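Local coordinates for Atp-dependent DNA ligase (Psychromonas sp., PDB 4D05), which probably seals breaks in the DNA backbone at the expense of ATP, as DNA ligases do by way of an enzyme-adenylate intermediate, at residues T59-D63 against D99-S103; I68-Q72 against V147-G152. All blocks are in the same frame, centred on the assembly; numbering follows the deposited sequence. Where two conformers were deposited one is given.

Contact 1. Residues T59-D63 against D99-S103; sequences TTAMD and DLPKS. With SO4 (sulfate ion), chain G.
The carbonyl plane of Asp99 is approached from above by the amide of Asp63, whose N lies 45° out of that plane and 2.8 Å from Asp99 O, in a nearly straight bond. Asp99 N returns a longer bond to Asp63 O (3.2 Å), completing an antiparallel hydrogen-bonded pair at the start of strand 62-67 and the end of strand 94-99. Within its own segment, the Asp99 carboxylate takes Leu100 N on the anti side of OD1, an oxygen also salt-bridged to Arg110. The Pro101 ring lies along the opposing backbone, its CD 3.5 Å from Ala61 O and 3.7 Å from Met62 CA. Replacing Pro101 by an alanine removes CG and CD, which would probably open a gap beside Ala61 and Met62 and let the type I turn from Leu100 to Ser103 flex. Leu100 sets CG anti to its carbonyl carbon (chi1 -60°), and CD2 runs beside selenomethionine Met62, 3.9 Å from its CG. Ala61 N donates to sulfate O4 (3.0 Å), while a water links Ala61 O, Lys102 N and sulfate O3; the ion probably comes from the crystallisation liquor. In the mixed sheet of the adenylation domain, strand 62-67 lies between 30-34 and 94-99: Tyr33 touches Pro101 and Lys102, Asp63 OD2, in the conformer described, salt-bridges Arg31, and Leu100 packs against Met114 of helix 107-121.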
ATOM      1  N   THR A  59      -2.522  -7.094  26.339  1.00  7.36           N
ATOM      2  CA  THR A  59      -3.938  -7.055  26.031  1.00  8.82           C
ATOM      3  C   THR A  59      -4.340  -5.728  25.379  1.00  6.76           C
ATOM      4  O   THR A  59      -5.482  -5.550  24.951  1.00  9.71           O
ATOM      5  CB  THR A  59      -4.827  -7.418  27.231  1.00 10.26           C
ATOM      6  OG1 THR A  59      -4.416  -6.678  28.368  1.00 10.16           O
ATOM      7  CG2 THR A  59      -4.691  -8.914  27.561  1.00 10.28           C
ATOM      8  N   THR A  60      -3.387  -4.800  25.273  1.00  5.64           N
ATOM      9  CA  THR A  60      -3.617  -3.552  24.542  1.00  5.97           C
ATOM     10  C   THR A  60      -3.966  -3.906  23.097  1.00  5.48           C
ATOM     11  O   THR A  60      -3.291  -4.731  22.488  1.00  5.41           O
ATOM     12  CB  THR A  60      -2.347  -2.715  24.544  1.00  8.01           C
ATOM     13  OG1 THR A  60      -1.954  -2.452  25.901  1.00  8.81           O
ATOM     14  CG2 THR A  60      -2.548  -1.416  23.814  1.00  7.47           C
ATOM     15  N   ALA A  61      -5.033  -3.333  22.553  1.00  3.62           N
ATOM     16  CA  ALA A  61      -5.351  -3.579  21.146  1.00  2.93           C
ATOM     17  C   ALA A  61      -4.268  -3.017  20.242  1.00  3.24           C
ATOM     18  O   ALA A  61      -3.722  -1.946  20.498  1.00  4.27           O
ATOM     19  CB  ALA A  61      -6.681  -2.975  20.799  1.00  5.18           C
HETATM   20  N   MSE A  62      -3.960  -3.762  19.188  1.00  2.52           N
HETATM   21  CA  MSE A  62      -2.895  -3.390  18.269  1.00  1.73           C
HETATM   22  C   MSE A  62      -3.286  -3.630  16.803  1.00  2.90           C
HETATM   23  O   MSE A  62      -3.962  -4.599  16.489  1.00  4.08           O
HETATM   24  CB  MSE A  62      -1.593  -4.207  18.567  1.00  1.56           C
HETATM   25  CG  MSE A  62      -1.069  -4.013  20.039  1.00  2.97           C
HETATM   26 SE   MSE A  62       0.569  -5.006  20.353  1.00  6.76          SE
HETATM   27  CE  MSE A  62      -0.257  -6.763  20.556  1.00  7.66           C
ATOM     28  N   ASP A  63      -2.828  -2.743  15.922  0.69  2.78           N
ATOM     29  CA  ASP A  63      -2.989  -2.874  14.476  0.69  3.96           C
ATOM     30  C   ASP A  63      -1.629  -3.151  13.866  0.69  3.97           C
ATOM     31  O   ASP A  63      -0.699  -2.463  14.175  0.69  3.55           O
ATOM     32  CB  ASP A  63      -3.479  -1.562  13.912  0.69  7.77           C
ATOM     33  CG  ASP A  63      -4.839  -1.645  13.357  0.69 16.81           C
ATOM     34  OD1 ASP A  63      -5.784  -1.909  14.118  0.69 21.56           O
ATOM     35  OD2 ASP A  63      -4.983  -1.399  12.147  0.69 19.60           O
ATOM     36  N   ASP A  99      -0.082   0.601  14.889  1.00  2.47           N
ATOM     37  CA  ASP A  99      -0.939   1.483  15.657  1.00  2.56           C
ATOM     38  C   ASP A  99      -1.617   0.762  16.819  1.00  3.11           C
ATOM     39  O   ASP A  99      -1.506  -0.458  16.974  1.00  3.14           O
ATOM     40  CB  ASP A  99      -1.960   2.182  14.742  1.00  3.79           C
ATOM     41  CG  ASP A  99      -2.245   3.622  15.162  1.00  4.01           C
ATOM     42  OD1 ASP A  99      -2.018   3.954  16.341  1.00  5.14           O
ATOM     43  OD2 ASP A  99      -2.748   4.409  14.328  1.00  3.78           O
ATOM     44  N   LEU A 100      -2.270   1.565  17.645  1.00  2.95           N
ATOM     45  CA  LEU A 100      -2.994   1.153  18.864  1.00  3.44           C
ATOM     46  C   LEU A 100      -4.428   1.705  18.722  1.00  3.17           C
ATOM     47  O   LEU A 100      -4.718   2.854  19.066  1.00  4.19           O
ATOM     48  CB  LEU A 100      -2.328   1.729  20.132  1.00  4.10           C
ATOM     49  CG  LEU A 100      -0.885   1.327  20.376  1.00  3.93           C
ATOM     50  CD1 LEU A 100      -0.318   1.924  21.651  1.00  4.72           C
ATOM     51  CD2 LEU A 100      -0.734  -0.175  20.462  1.00  4.03           C
ATOM     52  N   PRO A 101      -5.326   0.919  18.132  1.00  3.56           N
ATOM     53  CA  PRO A 101      -6.606   1.491  17.679  1.00  4.74           C
ATOM     54  C   PRO A 101      -7.586   1.887  18.764  1.00  6.28           C
ATOM     55  O   PRO A 101      -8.585   2.527  18.425  1.00  7.22           O
ATOM     56  CB  PRO A 101      -7.230   0.371  16.829  1.00  6.79           C
ATOM     57  CG  PRO A 101      -6.174  -0.589  16.635  1.00 10.52           C
ATOM     58  CD  PRO A 101      -5.139  -0.463  17.683  1.00  6.96           C
ATOM     59  N   LYS A 102      -7.351   1.504  20.018  1.00  4.83           N
ATOM     60  CA  LYS A 102      -8.250   1.916  21.089  1.00  6.64           C
ATOM     61  C   LYS A 102      -7.654   3.084  21.885  1.00  6.70           C
ATOM     62  O   LYS A 102      -8.247   3.554  22.870  1.00  7.80           O
ATOM     63  CB  LYS A 102      -8.566   0.750  22.013  1.00  8.74           C
ATOM     64  CG  LYS A 102      -9.436  -0.331  21.362  1.00  9.94           C
ATOM     65  CD  LYS A 102     -10.790   0.214  20.907  1.00 17.31           C
ATOM     66  CE  LYS A 102     -11.712  -0.865  20.304  1.00 23.16           C
ATOM     67  NZ  LYS A 102     -13.067  -0.303  19.992  1.00 26.23           N
ATOM     68  N   SER A 103      -6.497   3.579  21.448  1.00  7.39           N
ATOM     69  CA  SER A 103      -5.841   4.677  22.153  1.00  6.73           C
ATOM     70  C   SER A 103      -6.554   5.996  21.873  1.00  6.70           C
ATOM     71  O   SER A 103      -7.072   6.217  20.766  1.00  8.06           O
ATOM     72  CB  SER A 103      -4.411   4.813  21.675  1.00  7.63           C
ATOM     73  OG  SER A 103      -3.823   6.008  22.157  1.00  7.65           O
TER
HETATM   74  S   SO4 G1262      -5.978   0.061  24.905  0.81 31.53           S
HETATM   75  O1  SO4 G1262      -5.075  -0.190  26.055  0.81 33.30           O
HETATM   76  O2  SO4 G1262      -7.210   0.641  25.489  0.81 35.26           O
HETATM   77  O3  SO4 G1262      -5.336   1.095  23.981  0.81 23.77           O
HETATM   78  O4  SO4 G1262      -6.321  -1.234  24.202  0.81 17.67           O
HETATM   79  O   HOH W   1      -5.154   0.194  21.404  0.99  4.72           O

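Contact 2. Residues I68-Q72 against V147-G152; sequences IARQQ and VVMGKG
Arg70 directs CG away from its own carbonyl carbon (chi1 -66°) and then runs extended to NE, which carries the side chain past Lys151 and Gly152 to the end of helix 137-149. There NH1 donates to Gly150 O at 3.0 Å, a bent bond made from above the carbonyl plane. Val147 O sits over one guanidinium face, displaced toward the rim, and the CD methylene comes 3.6 Å from Gly152 N. Gln71 instead folds at chi2 (-62°), and in the conformer described this brings NE2 to Lys151 O at 3.0 Å, almost straight and in the plane of the Gln71 amide, though tilted from the Lys151 carbonyl plane; Gln71 CG lies 3.7 Å from Lys151 CB. The helix ends here in a Schellman motif, with Gly152 N bonded to Val147 O (2.9 Å), Lys151 N to Val148 O, and Lys151 at positive phi. Facing it is a type II turn from Ala69 to Gln72, with Gln72 occupying the N-cap position before helix 73-80. The positive guanidinium probably interacts favourably with the carbonyls of this helix C-terminus. Arg70 NE is also salt-bridged to Glu25, a residue of the AMP pocket.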
ATOM      1  N   ILE A  68       6.591 -11.663   6.840  1.00  3.04           N
ATOM      2  CA  ILE A  68       7.812 -12.436   6.999  1.00  6.23           C
ATOM      3  C   ILE A  68       9.028 -11.655   6.573  1.00  7.89           C
ATOM      4  O   ILE A  68       9.999 -11.527   7.335  1.00  7.58           O
ATOM      5  CB  ILE A  68       7.727 -13.744   6.208  1.00  6.08           C
ATOM      6  CG1 ILE A  68       6.613 -14.623   6.792  1.00  6.32           C
ATOM      7  CG2 ILE A  68       9.055 -14.507   6.225  1.00  7.51           C
ATOM      8  CD1 ILE A  68       6.233 -15.812   5.942  1.00  6.27           C
ATOM      9  N   ALA A  69       8.984 -11.167   5.349  1.00  6.18           N
ATOM     10  CA  ALA A  69      10.099 -10.385   4.770  1.00  7.19           C
ATOM     11  C   ALA A  69       9.605  -9.712   3.509  1.00  8.06           C
ATOM     12  O   ALA A  69       8.528 -10.017   3.033  1.00  8.93           O
ATOM     13  CB  ALA A  69      11.227 -11.340   4.424  1.00  8.08           C
ATOM     14  N   ARG A  70      10.405  -8.815   2.932  1.00  7.13           N
ATOM     15  CA  ARG A  70      10.052  -8.272   1.658  1.00  6.91           C
ATOM     16  C   ARG A  70       9.923  -9.437   0.668  1.00  8.44           C
ATOM     17  O   ARG A  70      10.655 -10.428   0.743  1.00  8.67           O
ATOM     18  CB  ARG A  70      11.150  -7.321   1.177  1.00  8.03           C
ATOM     19  CG  ARG A  70      11.284  -6.087   2.018  1.00  8.01           C
ATOM     20  CD  ARG A  70      12.479  -5.221   1.592  1.00  6.88           C
ATOM     21  NE  ARG A  70      12.482  -3.918   2.247  1.00  8.85           N
ATOM     22  CZ  ARG A  70      13.493  -3.060   2.158  1.00 11.69           C
ATOM     23  NH1 ARG A  70      14.563  -3.360   1.428  1.00 11.05           N
ATOM     24  NH2 ARG A  70      13.450  -1.909   2.811  1.00 12.09           N
ATOM     25  N   GLN A  71       8.992  -9.273  -0.258  0.60  7.82           N
ATOM     26  CA  GLN A  71       8.763 -10.223  -1.353  0.60  7.85           C
ATOM     27  C   GLN A  71       8.451 -11.611  -0.860  0.60  8.25           C
ATOM     28  O   GLN A  71       8.887 -12.594  -1.457  0.60  8.45           O
ATOM     29  CB  GLN A  71       9.956 -10.252  -2.320  0.60  9.29           C
ATOM     30  CG  GLN A  71      10.265  -8.945  -2.987  0.60 12.01           C
ATOM     31  CD  GLN A  71       9.143  -8.430  -3.855  0.60 15.49           C
ATOM     32  OE1 GLN A  71       8.606  -9.153  -4.691  0.60 18.45           O
ATOM     33  NE2 GLN A  71       8.786  -7.171  -3.668  0.60 18.05           N
ATOM     34  N   GLN A  72       7.703 -11.688   0.248  1.00  7.39           N
ATOM     35  CA  GLN A  72       7.168 -12.975   0.731  1.00  6.28           C
ATOM     36  C   GLN A  72       5.689 -12.881   1.022  1.00  6.12           C
ATOM     37  O   GLN A  72       5.167 -13.508   1.972  1.00  5.63           O
ATOM     38  CB  GLN A  72       7.908 -13.455   1.969  1.00 10.23           C
ATOM     39  CG  GLN A  72       9.333 -13.857   1.686  1.00 14.29           C
ATOM     40  CD  GLN A  72       9.398 -15.126   0.924  1.00 23.13           C
ATOM     41  OE1 GLN A  72      10.005 -15.205  -0.143  1.00 28.65           O
ATOM     42  NE2 GLN A  72       8.777 -16.145   1.453  1.00 24.53           N
ATOM     43  N   VAL A 147      14.033   2.150  -0.596  1.00  2.86           N
ATOM     44  CA  VAL A 147      13.139   1.075  -0.156  1.00  3.71           C
ATOM     45  C   VAL A 147      12.720   0.250  -1.369  1.00  4.96           C
ATOM     46  O   VAL A 147      12.810  -0.986  -1.353  1.00  5.14           O
ATOM     47  CB  VAL A 147      11.923   1.671   0.524  1.00  4.84           C
ATOM     48  CG1 VAL A 147      10.804   0.617   0.683  1.00  6.30           C
ATOM     49  CG2 VAL A 147      12.321   2.200   1.857  1.00  4.05           C
ATOM     50  N   VAL A 148      12.331   0.921  -2.456  1.00  6.38           N
ATOM     51  CA  VAL A 148      11.841   0.187  -3.636  1.00  6.58           C
ATOM     52  C   VAL A 148      12.965  -0.605  -4.359  1.00  7.90           C
ATOM     53  O   VAL A 148      12.758  -1.749  -4.810  1.00  7.67           O
ATOM     54  CB  VAL A 148      11.101   1.143  -4.589  1.00  9.13           C
ATOM     55  CG1 VAL A 148      10.839   0.497  -5.968  1.00 13.64           C
ATOM     56  CG2 VAL A 148       9.809   1.648  -3.928  1.00  7.29           C
HETATM   57  N   MSE A 149      14.153  -0.027  -4.449  0.76  7.95           N
HETATM   58  CA  MSE A 149      15.270  -0.736  -5.051  0.76  9.45           C
HETATM   59  C   MSE A 149      15.630  -1.961  -4.237  0.76  8.88           C
HETATM   60  O   MSE A 149      16.082  -2.943  -4.788  0.76 10.96           O
HETATM   61  CB  MSE A 149      16.476   0.194  -5.194  0.76 13.65           C
HETATM   62  CG  MSE A 149      16.237   1.246  -6.200  0.76 17.25           C
HETATM   63 SE   MSE A 149      16.172   0.425  -7.966  0.76 21.04          SE
HETATM   64  CE  MSE A 149      17.704  -0.803  -7.689  0.76 14.97           C
ATOM     65  N   GLY A 150      15.366  -1.909  -2.940  1.00  9.84           N
ATOM     66  CA  GLY A 150      15.573  -3.033  -2.049  1.00 11.76           C
ATOM     67  C   GLY A 150      14.395  -3.976  -1.975  1.00 10.74           C
ATOM     68  O   GLY A 150      14.373  -4.876  -1.127  1.00 12.77           O
ATOM     69  N   LYS A 151      13.440  -3.790  -2.871  1.00  9.63           N
ATOM     70  CA  LYS A 151      12.287  -4.693  -3.060  1.00 10.50           C
ATOM     71  C   LYS A 151      11.213  -4.517  -1.997  1.00  9.79           C
ATOM     72  O   LYS A 151      10.318  -5.385  -1.831  1.00  9.07           O
ATOM     73  CB  LYS A 151      12.721  -6.156  -3.147  1.00 12.56           C
ATOM     74  CG  LYS A 151      13.795  -6.409  -4.158  1.00 19.24           C
ATOM     75  CD  LYS A 151      13.353  -5.923  -5.482  1.00 23.29           C
ATOM     76  CE  LYS A 151      14.250  -6.460  -6.594  1.00 31.00           C
ATOM     77  NZ  LYS A 151      13.839  -5.820  -7.856  1.00 34.43           N
ATOM     78  N   GLY A 152      11.258  -3.385  -1.311  1.00  9.72           N
ATOM     79  CA  GLY A 152      10.144  -2.967  -0.490  1.00  8.94           C
ATOM     80  C   GLY A 152       9.037  -2.318  -1.304  1.00  8.17           C
ATOM     81  O   GLY A 152       9.232  -1.925  -2.448  1.00  8.63           O
TER

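Strand 62-67 joins the two contacts: contact 1 holds its first residues, and the loop that follows it supplies the 68-72 side of contact 2. Their centres are 26 Å apart and their nearest atoms about 14 Å, so they do not touch. Each has one charged side chain paired with a residue of the AMP pocket. In contact 1, Asp63, whose side chain is about 7 Å from the nucleotide, pairs in the conformer described with Arg31; in contact 2, Arg70 pairs with Glu25. Along the chain, pocket residue Phe98 immediately precedes 99-103, and pocket residue Glu153 directly follows 147-152. Asp63 and Arg70 are thus consistent with second-shell positions around the nucleotide.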